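Local coordinates for protein tRNA-5-methyluridine(54) 2-sulfurtransferase (Pyrococcus horikoshii, PDB 3VRH) that catalyses the ATP-dependent, iron-sulfur-cluster-assisted 2-thiolation of 5-methyluridine 54 in the T loop of tRNAs, a modification that stabilises them against heat, at residues E75-L81 and P104-I110; V54-K58 and Y215-E219; Y137-K141 and I274-P278; D149-H155 and I190-L196. Residue numbers count along the deposited sequence, not the author numbering.

How the contacts relate
Contacts 1, 2 and 4 show how a PP-loop ATPase builds its site at the ends of parallel strands. Contacts 1 and 4 are strand pairs among the five parallel strands of a mixed sheet, ordered 105-109, 73-80, 49-53, 150-152, 191-193; their centres lie about 16 Å apart, with strand 49-53 between them. In contact 2 the turn after that central strand meets loop 215-219; its centre is about 13 Å from that of contact 1 and about 17 Å from that of contact 4, with which it shares bicine. Contact 3, its centre about 24 Å from that of contact 2, joins the second zinc site to helix 127-145, which packs on both strand pairs. Along the chain, contacts 1 and 4 are nested within contact 2, and contact 3 crosses it.

Contact 1 of 4, residues E75-L81 and P104-I110; sequences ECLHINL and PLHIVRI
Two extended strands, 75-80 and 105-109, run side by side in the same direction, their axes 4.5 Å apart and turned by -23°. The register is regular: Cys-76 faces Leu-105, Leu-77 faces His-106, and so on to Asn-80 opposite Arg-109. Parallel hydrogen bonds link Cys-76 N to Pro-104 O (2.8 Å), His-106 N to Cys-76 O (2.7 Å), His-78 N to His-106 O (2.8 Å), Val-108 N to His-78 O (3.1 Å), Asn-80 N to Val-108 O (2.8 Å) and Ile-110 N to Asn-80 O (2.9 Å). Side chains alternate between the faces. On one, Leu-105 (t, p) bends its CD1 back into the hollow between Cys-76 and His-78, 4.0 Å from Cys-76 CB and 3.8 Å from His-78 CB. Helix 87-101 packs on this face. On the other, Leu-77 (t, p) fills the notch between His-106 and Val-108, its CD1 3.7 Å from Val-108 CG2. Past the strand end, Ile-110 CD1 sits over the notch formed by Ile-79 CG2 (3.6 Å) and Leu-81 CD2 (4.0 Å), while helix 127-145 packs on Ile-79. At the opposite end His-106 NE2 donates to Glu-75 OE1 (2.7 Å), and Glu-75 also bridges to Arg-49. Ile-79 belongs to the ATP site. With helix 87-101 connecting the strands, this is the beta-alpha-beta unit of a PP-loop domain, ending at the nucleotide site.

Contact 2 of 4, residues V54-K58 and Y215-E219; sequences VSGGK and YIVEE. With BCN (bicine), chain D.
The glycine-rich turn after the first strand of a PP-loop domain meets, in this contact, the loop before cluster ligand Cys-220. Residues 54-58 lead from strand 49-53 into helix 58-69, with Gly-57 as N-cap; residues 215-219 also lack regular structure. Gly-56 has phi/psi of 94/-11°, where a CB would jam against the preceding carbonyl, and Gly-57 lies 5.0 Å from Tyr-215, CA to CA. Ser-55 (p) closes an ST turn, its OG accepting from Gly-57 N (2.9 Å), and is hydrogen-bonded to bicine O4 (2.9 Å). A CB on Gly-57 would clash with that same ligand atom. Across the gap, Ile-216 N donates to Gly-56 O (3.1 Å), which also accepts from Gln-97, and a water at the start of the helix bridges the segments, accepting from Lys-58 N (2.9 Å) and donating to Ile-216 O (2.8 Å). Lys-58 (p, t, t, m) lays its CB over the Tyr-215 ring face, 3.4 Å from the centroid, a CH-pi contact, while its amine reaches Glu-201. Ile-216 (p, t) curls CD1 to 3.5 Å from Ser-55 O. Glu-219 (t, t) brings CD to 3.6 Å from Ser-55 CB, and its carboxylate pairs with Lys-135 of the ATP site. One backbone hydrogen bond and one water thus tie the ligand-binding turn to the loop leading to Cys-220, here disulfide-bonded to Cys-128, consistent with nucleotide and sulfur chemistry meeting in one cleft.

Contact 3 of 4, residues Y137-K141 and I274-P278; sequences YIMNK and ICRMP. With ZN (zinc ion), chain C.
Residues 137-141 form part of helix 127-145, marked by the bond from Lys-141 N to Tyr-137 O (2.8 Å), whereas 274-278 is an irregular loop that turns at Arg-276 (phi/psi 66/16°) and straightens at Met-277 (-90/154°). The backbones stay apart: the nearest CA pair, Lys-141 and Met-277, is 7.5 Å distant, and side chains fill the interval. Cys-275 (p) binds zinc through SG at 2.6 Å, and its SG also accepts from Met-277 N at 3.3 Å, although the sulfur position is somewhat uncertain. Cys-272, Cys-284 and Cys-287 complete the metal site. Two Cys-x-x-Cys pairs thus form a four-cysteine zinc site, as in many small zinc-binding modules, here held against the PP-loop domain. Tyr-137 (t) leaves the helix sideways, and the end of its side chain approaches the loop; its ring edge meets Cys-275 SG, 5.0 Å from the centroid, in a sulfur-aromatic contact, and the ring also stacks with Phe-286. Met-277 (m, m, m) folds its side chain over the helix, its CB 4.1 Å from Tyr-137 CE2, its CG 3.8 Å from Lys-141 CE and its CE 3.3 Å from Asn-140 ND2. Asn-140 (t) hydrogen-bonds with its polar end to Lys-188 and Ile-190. Lys-141 (t, t, t, m) passes alongside, its CE 4.0 Å from Cys-275 O, before its amine meets Asp-145, Glu-295 and the carbonyl of Ile-296.

Contact 4 of 4, residues D149-H155 and I190-L196; sequences DAIATGH and IKKVKPL. With BCN (bicine), chain D.
Three backbone hydrogen bonds join strands 150-152 and 191-193: Ile-151 N to Lys-191 O (2.7 Å), Val-193 N to Ile-151 O (2.8 Å) and Thr-153 N to Val-193 O (3.0 Å). The strands are parallel; their axes approach to 4.6 Å and cross at -23°, with Ile-151 opposite Lys-192 and Ala-152 opposite Val-193. Beyond them a water donates to Thr-153 O (2.5 Å) and His-155 O (2.7 Å) and accepts from Leu-196 N (2.9 Å), stitching the diverging loops together. Thr-153 OG1 is hydrogen-bonded to His-155 ND1 (2.9 Å). This is the C-terminal end of parallel strands, where nucleotide-binding alpha/beta folds place their ligand: Gly-154 of the ATP site brings its N to 3.0 Å from bicine C5. The His-155 ring lies between bicine O21 over one face and Lys-194 over the other, whose CE sits 3.9 Å from the centroid in a CH-pi contact. On the face toward helix 127-145, Ile-151 (m, t) sets CD1 4.2 Å from Ile-190 CB. On the opposite face Ala-152 CB packs against Val-193 CG2 (3.9 Å) and Pro-195 CG (4.0 Å), with Leu-67 of helix 58-69 also against it. Past the strand, Leu-196 (m, t) sets CD1 3.6 Å from Gly-154 O.

Contact 1 of 4, residues E75-L81 and P104-I110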
# COMPACT_ATOMS: atom_id res chain seq x y z
N GLU A 75 -29.86 -12.89 -15.15
CA GLU A 75 -30.97 -12.58 -14.26
C GLU A 75 -30.37 -11.82 -13.08
O GLU A 75 -29.16 -11.92 -12.84
CB GLU A 75 -31.69 -13.86 -13.81
CG GLU A 75 -32.21 -14.70 -15.01
CD GLU A 75 -33.03 -15.93 -14.61
OE1 GLU A 75 -33.59 -15.96 -13.50
OE2 GLU A 75 -33.12 -16.87 -15.43
N CYS A 76 -31.19 -11.06 -12.37
CA CYS A 76 -30.67 -10.24 -11.29
C CYS A 76 -31.29 -10.61 -9.97
O CYS A 76 -32.42 -11.10 -9.91
CB CYS A 76 -30.90 -8.76 -11.58
SG CYS A 76 -30.20 -8.27 -13.16
N LEU A 77 -30.51 -10.40 -8.91
CA LEU A 77 -30.98 -10.63 -7.55
C LEU A 77 -30.73 -9.38 -6.73
O LEU A 77 -29.61 -8.88 -6.68
CB LEU A 77 -30.24 -11.81 -6.92
CG LEU A 77 -30.36 -11.93 -5.40
CD1 LEU A 77 -31.78 -12.29 -5.00
CD2 LEU A 77 -29.37 -12.96 -4.84
N HIS A 78 -31.78 -8.89 -6.06
CA HIS A 78 -31.62 -7.78 -5.14
C HIS A 78 -31.82 -8.26 -3.73
O HIS A 78 -32.84 -8.85 -3.42
CB HIS A 78 -32.62 -6.67 -5.43
CG HIS A 78 -32.63 -5.60 -4.39
ND1 HIS A 78 -31.60 -4.69 -4.26
CD2 HIS A 78 -33.53 -5.29 -3.43
CE1 HIS A 78 -31.87 -3.87 -3.26
NE2 HIS A 78 -33.04 -4.21 -2.75
N ILE A 79 -30.85 -7.98 -2.87
CA ILE A 79 -30.96 -8.40 -1.49
C ILE A 79 -31.29 -7.20 -0.63
O ILE A 79 -30.45 -6.32 -0.40
CB ILE A 79 -29.68 -9.11 -1.02
CG1 ILE A 79 -29.46 -10.39 -1.84
CG2 ILE A 79 -29.73 -9.40 0.49
CD1 ILE A 79 -28.05 -10.96 -1.73
N ASN A 80 -32.55 -7.17 -0.19
CA ASN A 80 -33.11 -6.08 0.59
C ASN A 80 -32.65 -6.22 2.05
O ASN A 80 -32.90 -7.24 2.70
CB ASN A 80 -34.64 -6.11 0.42
CG ASN A 80 -35.36 -5.06 1.26
OD1 ASN A 80 -35.02 -4.82 2.41
ND2 ASN A 80 -36.36 -4.42 0.67
N LEU A 81 -31.97 -5.20 2.56
CA LEU A 81 -31.28 -5.28 3.86
C LEU A 81 -32.22 -5.07 5.05
O LEU A 81 -31.83 -5.27 6.19
CB LEU A 81 -30.10 -4.30 3.93
CG LEU A 81 -29.12 -4.37 2.75
CD1 LEU A 81 -27.92 -3.44 2.97
CD2 LEU A 81 -28.68 -5.81 2.51
N PRO A 104 -34.96 -10.32 -15.65
CA PRO A 104 -35.77 -10.80 -14.53
C PRO A 104 -35.09 -10.44 -13.20
O PRO A 104 -33.87 -10.58 -13.08
CB PRO A 104 -35.75 -12.33 -14.68
CG PRO A 104 -35.26 -12.58 -16.09
CD PRO A 104 -34.39 -11.42 -16.45
N LEU A 105 -35.87 -9.99 -12.22
CA LEU A 105 -35.29 -9.60 -10.94
C LEU A 105 -35.90 -10.42 -9.81
O LEU A 105 -37.12 -10.44 -9.62
CB LEU A 105 -35.48 -8.11 -10.68
CG LEU A 105 -35.17 -7.64 -9.25
CD1 LEU A 105 -33.70 -7.88 -8.88
CD2 LEU A 105 -35.53 -6.17 -9.15
N HIS A 106 -35.04 -11.11 -9.09
CA HIS A 106 -35.46 -11.88 -7.93
C HIS A 106 -35.16 -11.06 -6.70
O HIS A 106 -34.14 -10.36 -6.65
CB HIS A 106 -34.70 -13.19 -7.86
CG HIS A 106 -34.69 -13.94 -9.16
ND1 HIS A 106 -35.75 -14.72 -9.57
CD2 HIS A 106 -33.75 -14.04 -10.13
CE1 HIS A 106 -35.47 -15.26 -10.74
NE2 HIS A 106 -34.27 -14.86 -11.11
N ILE A 107 -36.03 -11.14 -5.70
CA ILE A 107 -35.80 -10.40 -4.48
C ILE A 107 -35.80 -11.28 -3.24
O ILE A 107 -36.72 -12.09 -3.04
CB ILE A 107 -36.82 -9.27 -4.30
CG1 ILE A 107 -36.87 -8.40 -5.55
CG2 ILE A 107 -36.49 -8.44 -3.03
CD1 ILE A 107 -38.08 -7.50 -5.63
N VAL A 108 -34.76 -11.12 -2.43
CA VAL A 108 -34.68 -11.69 -1.09
C VAL A 108 -34.67 -10.59 -0.04
O VAL A 108 -33.78 -9.71 -0.04
CB VAL A 108 -33.41 -12.54 -0.92
CG1 VAL A 108 -33.30 -13.08 0.51
CG2 VAL A 108 -33.39 -13.68 -1.92
N ARG A 109 -35.65 -10.62 0.85
CA ARG A 109 -35.74 -9.65 1.92
C ARG A 109 -35.17 -10.27 3.19
O ARG A 109 -35.75 -11.19 3.76
CB ARG A 109 -37.18 -9.22 2.12
CG ARG A 109 -37.84 -8.69 0.86
CD ARG A 109 -38.48 -7.34 1.13
NE ARG A 109 -39.08 -6.74 -0.06
CZ ARG A 109 -40.37 -6.42 -0.16
NH1 ARG A 109 -41.20 -6.63 0.86
NH2 ARG A 109 -40.85 -5.88 -1.28
N ILE A 110 -34.02 -9.78 3.62
CA ILE A 110 -33.32 -10.34 4.77
C ILE A 110 -34.20 -10.35 6.02
O ILE A 110 -34.23 -11.34 6.75
CB ILE A 110 -32.01 -9.59 5.03
CG1 ILE A 110 -30.94 -10.08 4.04
CG2 ILE A 110 -31.57 -9.74 6.45
CD1 ILE A 110 -29.62 -9.29 4.13

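Contact 2 of 4, residues V54-K58 and Y215-E219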
# COMPACT_ATOMS: atom_id res chain seq x y z
N VAL A 54 -27.88 -7.14 -7.69
CA VAL A 54 -28.10 -5.71 -7.91
C VAL A 54 -28.54 -4.99 -6.63
O VAL A 54 -29.63 -5.23 -6.10
CB VAL A 54 -29.04 -5.47 -9.12
CG1 VAL A 54 -28.48 -6.16 -10.35
CG2 VAL A 54 -30.40 -6.03 -8.85
N SER A 55 -27.67 -4.13 -6.11
CA SER A 55 -27.93 -3.42 -4.86
C SER A 55 -28.79 -2.18 -5.08
O SER A 55 -29.28 -1.59 -4.13
CB SER A 55 -26.59 -2.95 -4.27
OG SER A 55 -25.97 -2.06 -5.20
N GLY A 56 -28.94 -1.78 -6.34
CA GLY A 56 -29.48 -0.46 -6.64
C GLY A 56 -28.39 0.58 -6.85
O GLY A 56 -28.66 1.68 -7.30
N GLY A 57 -27.14 0.22 -6.51
CA GLY A 57 -25.98 1.07 -6.76
C GLY A 57 -25.60 1.10 -8.23
O GLY A 57 -26.09 0.28 -9.02
N LYS A 58 -24.76 2.05 -8.63
CA LYS A 58 -24.43 2.21 -10.05
C LYS A 58 -23.66 1.01 -10.63
O LYS A 58 -23.78 0.71 -11.82
CB LYS A 58 -23.60 3.48 -10.27
CG LYS A 58 -22.18 3.38 -9.65
CD LYS A 58 -21.37 4.65 -9.78
CE LYS A 58 -19.95 4.46 -9.25
NZ LYS A 58 -19.91 4.05 -7.80
N TYR A 215 -29.47 5.50 -9.73
CA TYR A 215 -28.96 4.62 -8.68
C TYR A 215 -28.84 5.34 -7.35
O TYR A 215 -28.78 6.57 -7.30
CB TYR A 215 -27.59 4.06 -9.09
CG TYR A 215 -26.60 5.12 -9.52
CD1 TYR A 215 -26.48 5.51 -10.86
CD2 TYR A 215 -25.79 5.74 -8.59
CE1 TYR A 215 -25.56 6.49 -11.24
CE2 TYR A 215 -24.87 6.71 -8.96
CZ TYR A 215 -24.77 7.08 -10.28
OH TYR A 215 -23.84 8.05 -10.62
N ILE A 216 -28.78 4.56 -6.28
CA ILE A 216 -28.48 5.08 -4.96
C ILE A 216 -26.96 5.15 -4.78
O ILE A 216 -26.21 4.48 -5.48
CB ILE A 216 -29.07 4.16 -3.87
CG1 ILE A 216 -28.25 2.87 -3.76
CG2 ILE A 216 -30.52 3.81 -4.19
CD1 ILE A 216 -28.96 1.74 -3.05
N VAL A 217 -26.52 5.97 -3.83
CA VAL A 217 -25.09 6.07 -3.52
C VAL A 217 -24.61 5.06 -2.46
O VAL A 217 -23.48 4.58 -2.52
CB VAL A 217 -24.69 7.46 -3.02
CG1 VAL A 217 -23.18 7.57 -3.04
CG2 VAL A 217 -25.30 8.53 -3.89
N GLU A 218 -25.45 4.74 -1.49
CA GLU A 218 -24.99 3.89 -0.40
C GLU A 218 -25.93 2.75 -0.09
O GLU A 218 -27.10 2.96 0.24
CB GLU A 218 -24.74 4.73 0.86
CG GLU A 218 -23.88 4.04 1.89
CD GLU A 218 -23.35 5.00 2.95
OE1 GLU A 218 -22.66 4.55 3.90
OE2 GLU A 218 -23.65 6.22 2.83
N GLU A 219 -25.43 1.53 -0.22
CA GLU A 219 -26.22 0.33 0.03
C GLU A 219 -26.47 0.14 1.53
O GLU A 219 -27.61 0.03 1.97
CB GLU A 219 -25.50 -0.90 -0.55
CG GLU A 219 -26.22 -2.22 -0.30
CD GLU A 219 -25.50 -3.41 -0.92
OE1 GLU A 219 -24.35 -3.25 -1.40
OE2 GLU A 219 -26.09 -4.52 -0.93
N1 BCN D . -21.51 -4.44 -6.17
C1 BCN D . -20.31 -3.63 -6.63
C2 BCN D . -19.46 -3.10 -5.53
O21 BCN D . -19.45 -3.73 -4.44
O22 BCN D . -18.81 -2.04 -5.69
C3 BCN D . -22.70 -3.56 -5.98
C4 BCN D . -22.71 -2.17 -6.64
O4 BCN D . -23.74 -1.66 -7.03
C5 BCN D . -21.83 -5.46 -7.17
C6 BCN D . -22.79 -6.46 -6.71
O6 BCN D . -22.92 -7.49 -7.29
O HOH W 1 -23.71 3.73 -6.52

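Contact 3 of 4, residues Y137-K141 and I274-P278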
# COMPACT_ATOMS: atom_id res chain seq x y z
N TYR A 137 -23.32 -14.73 1.40
CA TYR A 137 -23.85 -16.06 1.59
C TYR A 137 -25.11 -16.25 0.76
O TYR A 137 -25.26 -17.26 0.06
CB TYR A 137 -24.18 -16.32 3.06
CG TYR A 137 -24.85 -17.67 3.29
CD1 TYR A 137 -26.23 -17.79 3.30
CD2 TYR A 137 -24.09 -18.82 3.51
CE1 TYR A 137 -26.84 -19.02 3.50
CE2 TYR A 137 -24.69 -20.04 3.73
CZ TYR A 137 -26.08 -20.13 3.71
OH TYR A 137 -26.70 -21.34 3.92
N ILE A 138 -26.00 -15.28 0.84
CA ILE A 138 -27.28 -15.36 0.14
C ILE A 138 -27.08 -15.36 -1.37
O ILE A 138 -27.75 -16.11 -2.08
CB ILE A 138 -28.24 -14.23 0.55
CG1 ILE A 138 -28.65 -14.38 2.01
CG2 ILE A 138 -29.48 -14.21 -0.36
CD1 ILE A 138 -29.58 -13.28 2.53
N MET A 139 -26.15 -14.53 -1.85
CA MET A 139 -25.86 -14.47 -3.28
C MET A 139 -25.44 -15.84 -3.76
O MET A 139 -25.90 -16.32 -4.78
CB MET A 139 -24.73 -13.48 -3.60
CG MET A 139 -25.08 -12.01 -3.52
SD MET A 139 -23.54 -11.07 -3.50
CE MET A 139 -22.79 -11.66 -5.00
N ASN A 140 -24.53 -16.46 -3.00
CA ASN A 140 -24.01 -17.74 -3.41
C ASN A 140 -25.03 -18.86 -3.29
O ASN A 140 -25.16 -19.65 -4.20
CB ASN A 140 -22.72 -18.08 -2.65
CG ASN A 140 -22.15 -19.42 -3.09
OD1 ASN A 140 -21.60 -19.55 -4.19
ND2 ASN A 140 -22.27 -20.41 -2.25
N LYS A 141 -25.74 -18.95 -2.18
CA LYS A 141 -26.72 -20.02 -2.02
C LYS A 141 -27.90 -19.88 -2.99
O LYS A 141 -28.47 -20.88 -3.42
CB LYS A 141 -27.23 -20.15 -0.58
CG LYS A 141 -28.04 -21.44 -0.37
CD LYS A 141 -28.22 -21.80 1.10
CE LYS A 141 -28.61 -23.27 1.23
NZ LYS A 141 -29.66 -23.65 0.22
N ILE A 274 -25.82 -27.59 8.79
CA ILE A 274 -27.15 -27.02 8.73
C ILE A 274 -27.65 -26.84 7.31
O ILE A 274 -28.76 -27.27 6.97
CB ILE A 274 -27.24 -25.67 9.48
CG1 ILE A 274 -26.97 -25.88 10.97
CG2 ILE A 274 -28.62 -25.05 9.31
CD1 ILE A 274 -27.82 -26.97 11.57
N CYS A 275 -26.83 -26.24 6.46
CA CYS A 275 -27.27 -25.84 5.13
C CYS A 275 -26.44 -26.51 4.06
O CYS A 275 -26.73 -26.38 2.86
CB CYS A 275 -27.15 -24.32 4.98
SG CYS A 275 -25.42 -23.75 4.76
N ARG A 276 -25.38 -27.19 4.49
CA ARG A 276 -24.51 -27.96 3.60
C ARG A 276 -23.72 -27.12 2.61
O ARG A 276 -23.20 -27.64 1.63
CB ARG A 276 -25.30 -29.05 2.86
CG ARG A 276 -25.75 -30.22 3.74
CD ARG A 276 -26.50 -31.23 2.88
NE ARG A 276 -27.16 -30.50 1.81
CZ ARG A 276 -28.45 -30.16 1.80
NH1 ARG A 276 -29.25 -30.51 2.81
NH2 ARG A 276 -28.93 -29.47 0.78
N MET A 277 -23.64 -25.82 2.87
CA MET A 277 -22.80 -24.96 2.06
C MET A 277 -21.42 -24.95 2.71
O MET A 277 -21.32 -25.21 3.91
CB MET A 277 -23.39 -23.55 1.96
CG MET A 277 -24.79 -23.53 1.32
SD MET A 277 -24.82 -24.29 -0.32
CE MET A 277 -23.94 -23.08 -1.30
N PRO A 278 -20.36 -24.70 1.93
CA PRO A 278 -18.97 -24.80 2.42
C PRO A 278 -18.79 -24.18 3.79
O PRO A 278 -19.30 -23.10 4.07
CB PRO A 278 -18.16 -24.03 1.37
CG PRO A 278 -19.14 -23.70 0.23
CD PRO A 278 -20.41 -24.44 0.48
ZN ZN C . -24.65 -23.14 7.14

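Contact 4 of 4, residues D149-H155 and I190-L196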
# COMPACT_ATOMS: atom_id res chain seq x y z
N ASP A 149 -24.67 -20.57 -13.27
CA ASP A 149 -23.30 -20.97 -13.54
C ASP A 149 -22.27 -19.98 -13.02
O ASP A 149 -21.10 -20.31 -12.87
CB ASP A 149 -23.09 -21.16 -15.04
CG ASP A 149 -24.00 -22.21 -15.62
OD1 ASP A 149 -24.15 -23.28 -14.99
OD2 ASP A 149 -24.59 -21.96 -16.69
N ALA A 150 -22.71 -18.75 -12.75
CA ALA A 150 -21.77 -17.70 -12.43
C ALA A 150 -22.50 -16.54 -11.77
O ALA A 150 -23.67 -16.27 -12.04
CB ALA A 150 -21.07 -17.22 -13.69
N ILE A 151 -21.78 -15.85 -10.89
CA ILE A 151 -22.25 -14.61 -10.30
C ILE A 151 -21.31 -13.51 -10.78
O ILE A 151 -20.09 -13.62 -10.64
CB ILE A 151 -22.18 -14.68 -8.77
CG1 ILE A 151 -23.16 -15.71 -8.25
CG2 ILE A 151 -22.40 -13.32 -8.14
CD1 ILE A 151 -22.99 -16.04 -6.79
N ALA A 152 -21.87 -12.47 -11.38
CA ALA A 152 -21.07 -11.31 -11.78
C ALA A 152 -21.34 -10.15 -10.81
O ALA A 152 -22.50 -9.84 -10.52
CB ALA A 152 -21.41 -10.90 -13.20
N THR A 153 -20.27 -9.53 -10.30
CA THR A 153 -20.38 -8.35 -9.45
C THR A 153 -19.83 -7.10 -10.16
O THR A 153 -19.23 -7.20 -11.23
CB THR A 153 -19.70 -8.56 -8.09
OG1 THR A 153 -18.29 -8.73 -8.30
CG2 THR A 153 -20.25 -9.81 -7.40
N GLY A 154 -20.04 -5.93 -9.57
CA GLY A 154 -19.78 -4.66 -10.23
C GLY A 154 -18.47 -3.96 -9.84
O GLY A 154 -18.24 -2.83 -10.24
N HIS A 155 -17.63 -4.64 -9.07
CA HIS A 155 -16.32 -4.13 -8.69
C HIS A 155 -15.53 -3.65 -9.90
O HIS A 155 -15.31 -4.40 -10.85
CB HIS A 155 -15.51 -5.21 -7.98
CG HIS A 155 -16.14 -5.73 -6.73
ND1 HIS A 155 -17.26 -6.53 -6.73
CD2 HIS A 155 -15.79 -5.57 -5.43
CE1 HIS A 155 -17.59 -6.83 -5.49
NE2 HIS A 155 -16.71 -6.26 -4.68
N ILE A 190 -20.17 -20.94 -6.12
CA ILE A 190 -20.38 -20.64 -7.53
C ILE A 190 -19.29 -19.70 -8.04
O ILE A 190 -18.80 -18.86 -7.28
CB ILE A 190 -21.77 -19.98 -7.76
CG1 ILE A 190 -22.89 -20.86 -7.22
CG2 ILE A 190 -21.99 -19.69 -9.24
CD1 ILE A 190 -23.03 -22.18 -7.95
N LYS A 191 -18.92 -19.85 -9.31
CA LYS A 191 -17.94 -18.96 -9.94
C LYS A 191 -18.38 -17.50 -9.83
O LYS A 191 -19.51 -17.16 -10.21
CB LYS A 191 -17.75 -19.31 -11.42
CG LYS A 191 -16.80 -18.37 -12.14
CD LYS A 191 -16.38 -18.88 -13.51
CE LYS A 191 -17.53 -18.84 -14.48
NZ LYS A 191 -17.06 -18.72 -15.89
N LYS A 192 -17.49 -16.66 -9.30
CA LYS A 192 -17.72 -15.21 -9.19
C LYS A 192 -16.74 -14.46 -10.07
O LYS A 192 -15.54 -14.71 -10.01
CB LYS A 192 -17.57 -14.72 -7.73
CG LYS A 192 -18.72 -15.11 -6.83
CD LYS A 192 -18.58 -14.62 -5.39
CE LYS A 192 -19.14 -13.21 -5.17
NZ LYS A 192 -19.04 -12.82 -3.72
N VAL A 193 -17.27 -13.55 -10.89
CA VAL A 193 -16.46 -12.77 -11.82
C VAL A 193 -16.73 -11.27 -11.70
O VAL A 193 -17.77 -10.85 -11.20
CB VAL A 193 -16.68 -13.23 -13.28
CG1 VAL A 193 -16.25 -14.66 -13.47
CG2 VAL A 193 -18.16 -13.05 -13.68
N LYS A 194 -15.77 -10.47 -12.17
CA LYS A 194 -15.83 -9.01 -12.10
C LYS A 194 -15.58 -8.46 -13.50
O LYS A 194 -14.44 -8.13 -13.86
CB LYS A 194 -14.76 -8.48 -11.11
CG LYS A 194 -15.00 -8.87 -9.66
CD LYS A 194 -13.90 -8.39 -8.71
CE LYS A 194 -14.21 -8.84 -7.28
NZ LYS A 194 -13.25 -8.29 -6.28
N PRO A 195 -16.65 -8.37 -14.31
CA PRO A 195 -16.54 -7.87 -15.69
C PRO A 195 -16.11 -6.40 -15.80
O PRO A 195 -15.62 -5.98 -16.84
CB PRO A 195 -17.97 -8.04 -16.23
CG PRO A 195 -18.62 -9.06 -15.32
CD PRO A 195 -18.00 -8.87 -13.99
N LEU A 196 -16.31 -5.62 -14.74
CA LEU A 196 -15.93 -4.22 -14.78
C LEU A 196 -14.51 -4.02 -14.23
O LEU A 196 -14.12 -2.90 -13.91
CB LEU A 196 -16.91 -3.38 -13.97
CG LEU A 196 -18.38 -3.41 -14.39
CD1 LEU A 196 -19.13 -2.29 -13.68
CD2 LEU A 196 -18.54 -3.32 -15.93
N1 BCN D . -21.51 -4.44 -6.17
C1 BCN D . -20.31 -3.63 -6.63
C2 BCN D . -19.46 -3.10 -5.53
O21 BCN D . -19.45 -3.73 -4.44
O22 BCN D . -18.81 -2.04 -5.69
C3 BCN D . -22.70 -3.56 -5.98
C4 BCN D . -22.71 -2.17 -6.64
O4 BCN D . -23.74 -1.66 -7.03
C5 BCN D . -21.83 -5.46 -7.17
C6 BCN D . -22.79 -6.46 -6.71
O6 BCN D . -22.92 -7.49 -7.29
O HOH W 2 -19.92 -22.05 -11.41
O HOH W 3 -17.12 -6.12 -11.95